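Local structure of ferritin (Mycoplasma penetrans, 7DIE) at residues E10-L15 / A119-T124; S17-V22 / S103-S108; A27-H32 / P83-F88; K38-D43 / E89-V94. The protein forms a 24-subunit ferritin shell that binds iron and, as in other ferritins, probably oxidises ferrous iron and stores it as ferric iron. One frame throughout, in Å; residues are numbered along the deposited sequence.

Interaction 1. Residues E10-L15 / A119-T124; sequences ERIMDL and AKDFET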
# COMPACT_ATOMS: atom_id res chain seq x y z
N GLU A 10 47.59 -30.50 19.34
CA GLU A 10 46.66 -31.10 20.29
C GLU A 10 46.67 -30.42 21.66
O GLU A 10 45.65 -30.43 22.34
CB GLU A 10 46.93 -32.60 20.46
CG GLU A 10 45.82 -33.32 21.22
CD GLU A 10 45.88 -34.84 21.13
OE1 GLU A 10 45.10 -35.43 20.34
OE2 GLU A 10 46.71 -35.44 21.86
N ARG A 11 47.77 -29.79 22.02
CA ARG A 11 47.80 -29.07 23.26
C ARG A 11 46.84 -27.89 23.27
O ARG A 11 46.14 -27.70 24.22
CB ARG A 11 49.17 -28.52 23.53
CG ARG A 11 50.10 -29.53 24.09
CD ARG A 11 49.70 -29.85 25.49
NE ARG A 11 50.57 -30.87 25.97
CZ ARG A 11 51.03 -30.94 27.21
NH1 ARG A 11 51.84 -31.93 27.53
NH2 ARG A 11 50.68 -30.03 28.12
N ILE A 12 46.84 -27.11 22.21
CA ILE A 12 45.99 -25.94 22.12
C ILE A 12 44.55 -26.39 21.96
O ILE A 12 43.64 -25.82 22.58
CB ILE A 12 46.46 -25.02 20.98
CG1 ILE A 12 47.95 -24.70 21.15
CG2 ILE A 12 45.58 -23.75 20.93
CD1 ILE A 12 48.28 -24.02 22.46
N MET A 13 44.31 -27.44 21.16
CA MET A 13 42.93 -27.89 20.98
C MET A 13 42.36 -28.47 22.27
O MET A 13 41.17 -28.30 22.56
CB MET A 13 42.84 -28.91 19.84
CG MET A 13 43.21 -28.35 18.49
SD MET A 13 42.17 -26.97 17.95
CE MET A 13 43.10 -25.59 18.37
N ASP A 14 43.19 -29.15 23.07
CA ASP A 14 42.72 -29.59 24.37
C ASP A 14 42.33 -28.41 25.26
O ASP A 14 41.39 -28.52 26.05
CB ASP A 14 43.80 -30.42 25.08
CG ASP A 14 43.90 -31.83 24.54
OD1 ASP A 14 43.07 -32.25 23.70
OD2 ASP A 14 44.83 -32.53 24.98
N LEU A 15 43.07 -27.30 25.17
CA LEU A 15 42.69 -26.11 25.93
C LEU A 15 41.37 -25.53 25.44
O LEU A 15 40.58 -25.01 26.24
CB LEU A 15 43.78 -25.03 25.83
CG LEU A 15 45.03 -25.29 26.68
CD1 LEU A 15 46.04 -24.18 26.44
CD2 LEU A 15 44.66 -25.36 28.15
N ALA A 119 51.92 -20.12 21.56
CA ALA A 119 52.13 -21.25 20.66
C ALA A 119 52.02 -20.87 19.20
O ALA A 119 52.10 -21.77 18.36
CB ALA A 119 51.11 -22.35 20.99
N LYS A 120 51.85 -19.58 18.89
CA LYS A 120 51.72 -19.10 17.51
C LYS A 120 50.51 -19.71 16.83
O LYS A 120 50.49 -19.88 15.60
CB LYS A 120 52.98 -19.37 16.68
CG LYS A 120 54.29 -19.14 17.40
CD LYS A 120 54.47 -17.68 17.70
CE LYS A 120 55.92 -17.36 18.07
NZ LYS A 120 55.99 -16.01 18.67
N ASP A 121 49.51 -20.08 17.61
CA ASP A 121 48.24 -20.54 17.03
C ASP A 121 47.38 -19.29 16.87
O ASP A 121 46.59 -18.93 17.73
CB ASP A 121 47.58 -21.59 17.91
CG ASP A 121 46.32 -22.16 17.27
OD1 ASP A 121 45.86 -21.62 16.24
OD2 ASP A 121 45.80 -23.16 17.78
N PHE A 122 47.57 -18.60 15.75
CA PHE A 122 46.85 -17.35 15.54
C PHE A 122 45.40 -17.57 15.18
O PHE A 122 44.57 -16.68 15.40
CB PHE A 122 47.54 -16.53 14.47
CG PHE A 122 48.90 -16.07 14.88
CD1 PHE A 122 49.06 -14.94 15.66
CD2 PHE A 122 50.02 -16.82 14.54
CE1 PHE A 122 50.33 -14.54 16.06
CE2 PHE A 122 51.30 -16.42 14.94
CZ PHE A 122 51.44 -15.29 15.70
N GLU A 123 45.07 -18.74 14.62
CA GLU A 123 43.67 -19.07 14.40
C GLU A 123 42.92 -19.14 15.73
O GLU A 123 41.83 -18.57 15.87
CB GLU A 123 43.55 -20.38 13.63
CG GLU A 123 44.11 -20.24 12.20
CD GLU A 123 44.25 -21.55 11.45
OE1 GLU A 123 44.14 -22.62 12.07
OE2 GLU A 123 44.47 -21.51 10.23
N THR A 124 43.48 -19.84 16.71
CA THR A 124 42.80 -19.93 18.01
C THR A 124 42.80 -18.59 18.72
O THR A 124 41.78 -18.19 19.32
CB THR A 124 43.46 -21.03 18.85
OG1 THR A 124 43.29 -22.29 18.19
CG2 THR A 124 42.80 -21.13 20.24

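Interaction 2. Residues S17-V22 / S103-S108; sequences SKHYNV and SKVRES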
# COMPACT_ATOMS: atom_id res chain seq x y z
N SER A 17 38.93 -27.29 24.08
CA SER A 17 38.00 -28.25 24.62
C SER A 17 37.79 -28.03 26.12
O SER A 17 36.66 -28.10 26.62
CB SER A 17 38.55 -29.65 24.32
OG SER A 17 37.56 -30.62 24.16
N LYS A 18 38.87 -27.76 26.86
CA LYS A 18 38.71 -27.50 28.28
C LYS A 18 37.91 -26.24 28.52
O LYS A 18 37.09 -26.17 29.44
CB LYS A 18 40.08 -27.38 28.96
CG LYS A 18 39.97 -27.02 30.44
CD LYS A 18 41.32 -26.89 31.11
CE LYS A 18 41.17 -26.75 32.62
NZ LYS A 18 42.47 -26.63 33.32
N HIS A 19 38.13 -25.21 27.71
CA HIS A 19 37.33 -24.01 27.92
C HIS A 19 35.85 -24.26 27.61
O HIS A 19 34.98 -23.69 28.29
CB HIS A 19 37.85 -22.85 27.09
CG HIS A 19 37.09 -21.60 27.37
ND1 HIS A 19 37.12 -21.00 28.62
CD2 HIS A 19 36.18 -20.93 26.64
CE1 HIS A 19 36.29 -19.97 28.62
NE2 HIS A 19 35.71 -19.91 27.43
N TYR A 20 35.55 -25.09 26.61
CA TYR A 20 34.15 -25.49 26.42
C TYR A 20 33.58 -26.08 27.70
O TYR A 20 32.46 -25.74 28.13
CB TYR A 20 34.04 -26.49 25.26
CG TYR A 20 32.60 -26.92 24.94
CD1 TYR A 20 31.93 -27.84 25.73
CD2 TYR A 20 31.95 -26.43 23.82
CE1 TYR A 20 30.63 -28.23 25.44
CE2 TYR A 20 30.64 -26.83 23.50
CZ TYR A 20 29.99 -27.74 24.32
OH TYR A 20 28.69 -28.15 24.05
N ASN A 21 34.33 -26.98 28.34
CA ASN A 21 33.85 -27.58 29.59
C ASN A 21 33.66 -26.53 30.67
O ASN A 21 32.79 -26.67 31.52
CB ASN A 21 34.82 -28.67 30.07
CG ASN A 21 34.68 -29.96 29.29
OD1 ASN A 21 33.91 -30.84 29.68
ND2 ASN A 21 35.40 -30.08 28.18
N VAL A 22 34.49 -25.48 30.68
CA VAL A 22 34.35 -24.44 31.70
C VAL A 22 33.10 -23.60 31.44
O VAL A 22 32.37 -23.23 32.38
CB VAL A 22 35.62 -23.58 31.76
CG1 VAL A 22 35.40 -22.36 32.67
CG2 VAL A 22 36.81 -24.42 32.27
N SER A 103 33.99 -15.59 37.24
CA SER A 103 35.38 -15.16 37.31
C SER A 103 36.31 -16.26 36.82
O SER A 103 37.31 -15.97 36.14
CB SER A 103 35.71 -14.72 38.74
OG SER A 103 37.08 -14.36 38.82
N LYS A 104 35.98 -17.53 37.09
CA LYS A 104 36.80 -18.61 36.56
C LYS A 104 36.65 -18.76 35.05
O LYS A 104 37.62 -19.13 34.38
CB LYS A 104 36.47 -19.94 37.24
CG LYS A 104 36.86 -19.99 38.71
CD LYS A 104 36.39 -21.30 39.36
CE LYS A 104 36.74 -21.37 40.85
NZ LYS A 104 38.20 -21.21 41.13
N VAL A 105 35.45 -18.53 34.51
CA VAL A 105 35.30 -18.50 33.05
C VAL A 105 36.26 -17.49 32.45
O VAL A 105 36.97 -17.77 31.48
CB VAL A 105 33.85 -18.18 32.64
CG1 VAL A 105 33.76 -18.05 31.12
CG2 VAL A 105 32.89 -19.21 33.14
N ARG A 106 36.26 -16.27 33.01
CA ARG A 106 37.12 -15.21 32.50
C ARG A 106 38.59 -15.59 32.58
O ARG A 106 39.38 -15.33 31.66
CB ARG A 106 36.82 -13.92 33.28
CG ARG A 106 37.73 -12.74 32.94
CD ARG A 106 37.22 -11.50 33.67
NE ARG A 106 38.06 -10.31 33.46
CZ ARG A 106 38.82 -9.76 34.39
NH1 ARG A 106 38.86 -10.29 35.61
NH2 ARG A 106 39.53 -8.67 34.11
N GLU A 107 39.00 -16.24 33.68
CA GLU A 107 40.41 -16.65 33.77
C GLU A 107 40.74 -17.74 32.75
O GLU A 107 41.84 -17.75 32.18
CB GLU A 107 40.74 -17.10 35.19
CG GLU A 107 40.89 -15.91 36.14
CD GLU A 107 41.73 -14.75 35.55
OE1 GLU A 107 41.16 -13.63 35.32
OE2 GLU A 107 42.95 -14.96 35.34
N SER A 108 39.81 -18.66 32.52
CA SER A 108 39.98 -19.66 31.46
C SER A 108 40.16 -19.00 30.09
O SER A 108 41.08 -19.36 29.34
CB SER A 108 38.78 -20.62 31.45
OG SER A 108 39.05 -21.71 30.60

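Interaction 3. Residues A27-H32 / P83-F88; sequences ANLYFH and PELVSF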
# COMPACT_ATOMS: atom_id res chain seq x y z
N ALA A 27 27.22 -22.87 32.69
CA ALA A 27 25.82 -23.08 32.31
C ALA A 27 25.13 -24.02 33.29
O ALA A 27 24.03 -23.72 33.78
CB ALA A 27 25.73 -23.65 30.89
N ASN A 28 25.77 -25.16 33.56
CA ASN A 28 25.23 -26.13 34.50
C ASN A 28 25.00 -25.52 35.87
O ASN A 28 23.98 -25.77 36.51
CB ASN A 28 26.17 -27.34 34.61
CG ASN A 28 26.06 -28.26 33.41
OD1 ASN A 28 25.02 -28.28 32.75
ND2 ASN A 28 27.11 -29.04 33.13
N LEU A 29 25.97 -24.73 36.36
CA LEU A 29 25.78 -24.07 37.64
C LEU A 29 24.62 -23.08 37.59
O LEU A 29 23.79 -23.04 38.51
CB LEU A 29 27.08 -23.35 38.07
CG LEU A 29 26.89 -22.58 39.38
CD1 LEU A 29 26.65 -23.52 40.57
CD2 LEU A 29 28.04 -21.63 39.66
N TYR A 30 24.52 -22.31 36.51
CA TYR A 30 23.47 -21.28 36.45
C TYR A 30 22.08 -21.90 36.39
O TYR A 30 21.13 -21.37 36.99
CB TYR A 30 23.71 -20.34 35.25
CG TYR A 30 25.02 -19.59 35.35
CD1 TYR A 30 25.64 -19.40 36.58
CD2 TYR A 30 25.67 -19.09 34.21
CE1 TYR A 30 26.87 -18.73 36.69
CE2 TYR A 30 26.90 -18.41 34.31
CZ TYR A 30 27.49 -18.25 35.56
OH TYR A 30 28.70 -17.60 35.70
N PHE A 31 21.92 -23.02 35.69
CA PHE A 31 20.60 -23.66 35.71
C PHE A 31 20.28 -24.20 37.09
O PHE A 31 19.13 -24.14 37.54
CB PHE A 31 20.53 -24.75 34.63
CG PHE A 31 20.52 -24.21 33.23
CD1 PHE A 31 19.58 -23.26 32.84
CD2 PHE A 31 21.47 -24.62 32.30
CE1 PHE A 31 19.57 -22.75 31.54
CE2 PHE A 31 21.48 -24.11 31.01
CZ PHE A 31 20.52 -23.17 30.63
N HIS A 32 21.29 -24.76 37.79
CA HIS A 32 21.09 -25.14 39.18
C HIS A 32 20.70 -23.93 40.03
O HIS A 32 19.70 -23.96 40.77
CB HIS A 32 22.38 -25.79 39.72
CG HIS A 32 22.37 -26.01 41.21
ND1 HIS A 32 21.55 -26.94 41.82
CD2 HIS A 32 23.07 -25.42 42.20
CE1 HIS A 32 21.75 -26.91 43.13
NE2 HIS A 32 22.68 -26.00 43.38
N PRO A 83 29.64 -28.86 37.89
CA PRO A 83 30.03 -27.93 38.97
C PRO A 83 29.97 -28.60 40.33
O PRO A 83 29.16 -29.49 40.58
CB PRO A 83 29.00 -26.80 38.86
CG PRO A 83 27.83 -27.40 38.21
CD PRO A 83 28.33 -28.51 37.31
N GLU A 84 30.88 -28.18 41.21
CA GLU A 84 30.87 -28.64 42.59
C GLU A 84 29.79 -27.89 43.35
O GLU A 84 29.87 -26.66 43.50
CB GLU A 84 32.24 -28.41 43.24
CG GLU A 84 33.27 -29.46 42.86
CD GLU A 84 33.33 -30.59 43.87
OE1 GLU A 84 33.97 -30.41 44.93
OE2 GLU A 84 32.73 -31.66 43.60
N LEU A 85 28.78 -28.60 43.84
CA LEU A 85 27.60 -27.98 44.44
C LEU A 85 27.76 -27.93 45.96
O LEU A 85 27.99 -28.96 46.60
CB LEU A 85 26.33 -28.75 44.07
CG LEU A 85 25.88 -28.74 42.61
CD1 LEU A 85 24.39 -29.06 42.51
CD2 LEU A 85 26.22 -27.42 41.90
N VAL A 86 27.63 -26.73 46.52
CA VAL A 86 27.52 -26.54 47.95
C VAL A 86 26.07 -26.20 48.27
O VAL A 86 25.25 -25.95 47.39
CB VAL A 86 28.49 -25.46 48.47
CG1 VAL A 86 29.90 -25.69 47.90
CG2 VAL A 86 27.99 -24.06 48.12
N SER A 87 25.73 -26.23 49.55
CA SER A 87 24.39 -25.86 49.97
C SER A 87 24.27 -24.34 50.03
O SER A 87 25.19 -23.65 50.46
CB SER A 87 24.06 -26.46 51.34
OG SER A 87 24.32 -25.52 52.37
N PHE A 88 23.12 -23.83 49.59
CA PHE A 88 22.85 -22.40 49.62
C PHE A 88 21.66 -22.13 50.52
O PHE A 88 20.61 -22.76 50.38
CB PHE A 88 22.59 -21.86 48.21
CG PHE A 88 23.71 -22.14 47.26
CD1 PHE A 88 24.89 -21.42 47.34
CD2 PHE A 88 23.60 -23.13 46.31
CE1 PHE A 88 25.92 -21.67 46.47
CE2 PHE A 88 24.64 -23.40 45.44
CZ PHE A 88 25.80 -22.67 45.52
O HOH W 1 23.10 -26.60 46.22

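Interaction 4. Residues K38-D43 / E89-V94; sequences KALGYD and ETIQEV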
# COMPACT_ATOMS: atom_id res chain seq x y z
N LYS A 38 14.74 -19.60 42.62
CA LYS A 38 13.28 -19.65 42.60
C LYS A 38 12.74 -20.20 43.91
O LYS A 38 11.78 -19.65 44.48
CB LYS A 38 12.81 -20.52 41.43
CG LYS A 38 11.28 -20.66 41.33
CD LYS A 38 10.63 -19.32 41.06
CE LYS A 38 9.10 -19.42 41.02
NZ LYS A 38 8.46 -18.06 41.01
N ALA A 39 13.34 -21.28 44.42
CA ALA A 39 12.88 -21.88 45.67
C ALA A 39 13.06 -20.93 46.84
O ALA A 39 12.33 -21.02 47.84
CB ALA A 39 13.63 -23.18 45.92
N LEU A 40 14.03 -20.02 46.75
CA LEU A 40 14.22 -18.99 47.77
C LEU A 40 13.26 -17.83 47.62
O LEU A 40 13.27 -16.93 48.47
CB LEU A 40 15.66 -18.46 47.72
CG LEU A 40 16.75 -19.42 48.20
CD1 LEU A 40 18.14 -18.87 47.86
CD2 LEU A 40 16.61 -19.69 49.70
N GLY A 41 12.44 -17.81 46.57
CA GLY A 41 11.46 -16.76 46.38
C GLY A 41 11.81 -15.71 45.36
O GLY A 41 11.10 -14.70 45.26
N TYR A 42 12.88 -15.91 44.58
CA TYR A 42 13.41 -14.89 43.67
C TYR A 42 13.15 -15.32 42.23
O TYR A 42 14.03 -15.84 41.54
CB TYR A 42 14.91 -14.68 43.92
CG TYR A 42 15.18 -14.02 45.26
CD1 TYR A 42 15.30 -14.78 46.43
CD2 TYR A 42 15.29 -12.64 45.37
CE1 TYR A 42 15.53 -14.17 47.66
CE2 TYR A 42 15.52 -12.03 46.58
CZ TYR A 42 15.63 -12.78 47.72
OH TYR A 42 15.86 -12.13 48.91
N ASP A 43 11.91 -15.08 41.76
CA ASP A 43 11.53 -15.46 40.40
C ASP A 43 12.38 -14.76 39.33
O ASP A 43 12.75 -15.38 38.33
CB ASP A 43 10.04 -15.15 40.19
CG ASP A 43 9.51 -15.65 38.86
OD1 ASP A 43 9.34 -16.88 38.71
OD2 ASP A 43 9.25 -14.81 37.97
N GLU A 89 21.83 -21.22 51.48
CA GLU A 89 20.72 -20.83 52.33
C GLU A 89 20.17 -19.45 52.04
O GLU A 89 19.04 -19.16 52.43
CB GLU A 89 21.13 -20.92 53.81
CG GLU A 89 21.33 -22.37 54.25
CD GLU A 89 21.32 -22.53 55.76
OE1 GLU A 89 20.30 -22.18 56.39
OE2 GLU A 89 22.34 -23.01 56.30
N THR A 90 20.93 -18.59 51.34
CA THR A 90 20.50 -17.22 51.06
C THR A 90 20.78 -16.88 49.61
O THR A 90 21.64 -17.49 48.96
CB THR A 90 21.23 -16.18 51.94
OG1 THR A 90 22.60 -16.12 51.54
CG2 THR A 90 21.11 -16.52 53.44
N ILE A 91 20.06 -15.88 49.10
CA ILE A 91 20.32 -15.41 47.75
C ILE A 91 21.70 -14.76 47.64
O ILE A 91 22.28 -14.71 46.56
CB ILE A 91 19.17 -14.47 47.31
CG1 ILE A 91 19.15 -14.31 45.78
CG2 ILE A 91 19.29 -13.12 48.00
CD1 ILE A 91 18.84 -15.59 45.02
N GLN A 92 22.24 -14.25 48.76
CA GLN A 92 23.61 -13.76 48.76
C GLN A 92 24.62 -14.88 48.48
O GLN A 92 25.58 -14.69 47.72
CB GLN A 92 23.92 -13.07 50.09
CG GLN A 92 23.24 -11.69 50.25
CD GLN A 92 21.76 -11.81 50.56
OE1 GLN A 92 21.32 -12.79 51.14
NE2 GLN A 92 20.97 -10.80 50.16
N GLU A 93 24.42 -16.04 49.11
CA GLU A 93 25.32 -17.17 48.86
C GLU A 93 25.22 -17.66 47.42
O GLU A 93 26.22 -18.08 46.84
CB GLU A 93 25.01 -18.31 49.83
CG GLU A 93 25.48 -18.00 51.25
CD GLU A 93 24.96 -18.99 52.26
OE1 GLU A 93 24.18 -19.88 51.87
OE2 GLU A 93 25.32 -18.87 53.44
N VAL A 94 24.01 -17.61 46.84
CA VAL A 94 23.83 -17.96 45.43
C VAL A 94 24.67 -17.04 44.55
O VAL A 94 25.36 -17.50 43.63
CB VAL A 94 22.34 -17.89 45.05
CG1 VAL A 94 22.18 -17.89 43.53
CG2 VAL A 94 21.60 -19.06 45.68
O HOH W 2 17.93 -10.98 50.41

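Interaction 1. Residues E10-L15 / A119-T124
The carboxylate of Asp121 is the flat group of this contact, and both of its oxygens are met from above its plane. Thr124 N donates to Asp121 OD1 at 3.0 Å with an N-H...O angle of 166°, the capping bond of an N-cap residue at the start of helix 122-150. Thr124 OG1 donates to Asp121 OD2 at 2.7 Å, so the carboxylate is gripped twice by one threonine. Against this polar pair helix 10-39 sets apolar groups. Ile12 and Asp121 run alongside each other, pointing opposite ways; Ile12 CG2, anti to the backbone N, comes to 3.2 Å from Asp121 OD2, while Ile12 CD1 turns to Ala119 CB at 3.6 Å. Met13, bent at chi2 and chi3, brings its methyl CE to 3.3 Å from Thr124 OG1. Ala119 and Lys120 belong to the turn between helices 91-118 and 122-150, where positive phi at Lys120 completes a Schellman motif. Lys8 forms a salt bridge with Asp121 OD1, and Tyr67 OH hydrogen-bonds Thr124 OG1. No hydrogen bond joins the two segments: the buried carboxylate is satisfied by its own helix start and by Lys8, and the helix dipole would probably favour its charged form.

Interaction 2. Residues S17-V22 / S103-S108
Ser17 opens this turn of helix 10-39, its carbonyl O accepting from both Asn21 N and Asn21 ND2, the latter at 2.8 Å. His19 carries the polar link. With CG anti to the backbone N (chi1 -176°), its ring swings toward helix 91-118, and ND1 meets Ser108 OG at 2.9 Å in a nearly straight bond, 167°, in which either partner could donate. Ser108 CB lies in the plane of the imidazole at this edge, and CE1 comes to 3.7 Å from Val105 O, also near the ring plane. At the other ring nitrogen, NE2 hydrogen-bonds Glu23 OE2. One turn later Val22 points straight at the partner: CG1 reaches Val105 CA at 3.9 Å and Val105 CG2 at 4.1 Å, while CG2 lies beside Ser108 OG. The two segments run antiparallel, at 167°, with axes 9.8 Å apart, as neighbouring helices do in the ferritin four-helix bundle. Val105 also lies close to the iron site, its side chain about 5 Å from that of His60, an iron ligand. Bonded at both nitrogens, the buried imidazole is fixed in rotation; the carboxylate of Glu23 would probably favour a proton on NE2.

Interaction 3. Residues A27-H32 / P83-F88
Residues 83-88 belong to the long connection between helices 43-70 and 91-118 of the ferritin bundle, an extended run without regular secondary structure that passes along helix 10-39. Pro83 begins the contact by laying its ring on the helix backbone: CG approaches Leu29 N at 3.7 Å, CD touches Asn28 CB, and CB faces Leu29 CB. The amide of Asn28 turns elsewhere, its ND2 hydrogen-bonding Ser81 O. Two residues on, Leu85 meets the end of His32, which extends with CG anti to the backbone N (chi1 170°). Leu85 CD1 sits squarely over the imidazole, 3.5 Å from its centroid and 12° off the normal, a CH-pi contact; Leu85 CD2 lies over the His32 CD2 side and also reaches Leu29 CD1 at 4.1 Å. The chain then bends round the end of the histidine, so that Phe88 CE2 meets His32 NE2 at 3.9 Å, edge to edge. In the plane of the imidazole a water bridges the segments, 2.9 Å from His32 NE2 and donating to Val86 O at 2.5 Å. The other nitrogen, ND1, hydrogen-bonds Leu75 O of a neighbouring subunit. Since that carbonyl can only accept, ND1 is presumably the donor; with NE2 on water, the buried ring has both nitrogens satisfied and ties the connection to the helix and to the subunit interface at once.

Interaction 4. Residues K38-D43 / E89-V94
Ile91 and Leu40 are the two bumps that shape this contact, each fitting what the opposite segment offers. Ile91 stands beneath the ring of Tyr42 and follows its length: Ile91 CD1 and CG1 lie under Tyr42 CG and CD1, Ile91 CB is 3.7 Å from Tyr42 CE1, and Ile91 CG2 reaches the phenol end at 3.7 Å from Tyr42 OH. Ile91 CG1 is almost centred, 3.9 Å from the ring centroid and 10° off the normal, a CH-pi contact over the face. For this fit Ile91 holds CG1 anti to the backbone N (chi1 -162°), which leaves CG2 in the crowded position between N and carbonyl carbon. Leu40 pushes its fork against the start of the opposite helix: CD1 enters the hollow formed by Thr90 C, Ile91 N and Val94 CG2, at 3.7 Å from Thr90 C, while CD2 rests on Glu89 O. Leu40 CB also lies at the edge of the Tyr42 ring, in its plane. Gly41 between them has positive phi and closes a Schellman motif. The helix start that forms the hollow is capped by Thr90, whose OG1 accepts from Glu93 N, and Glu89 N bonds Glu93 OE1 at 2.7 Å. A water joins Tyr42 OH and Gln92 NE2. Asp43, an iron ligand in a structure of this protein though without iron in this chain, is salt-bridged to Lys38 NZ. The contact thus joins the turn after helix 10-39 to the beginning of helix 91-118; Leu156 and Ile159 of helix 156-164 pack on Tyr42, and Val45 of helix 43-70 touches Ile91.

In the fold
All four contacts use helix 10-39 or the turn at its end, following it in order from interaction 1 at one end of the bundle to interaction 4 at the other, the centres of these two lying about 40 Å apart. Interactions 2 and 4 pair it with helix 91-118, interaction 1 with the start of helix 122-150, and interaction 3 with the connection preceding helix 91-118. Interaction 2, nearest the chain's centre, is nested within the loop closed by interaction 1 and in turn encloses interactions 3 and 4, whose segments alternate. These last two touch through Phe88 against Glu93 and Val94, and both meet the same neighbouring subunit, linking bundle packing to shell assembly.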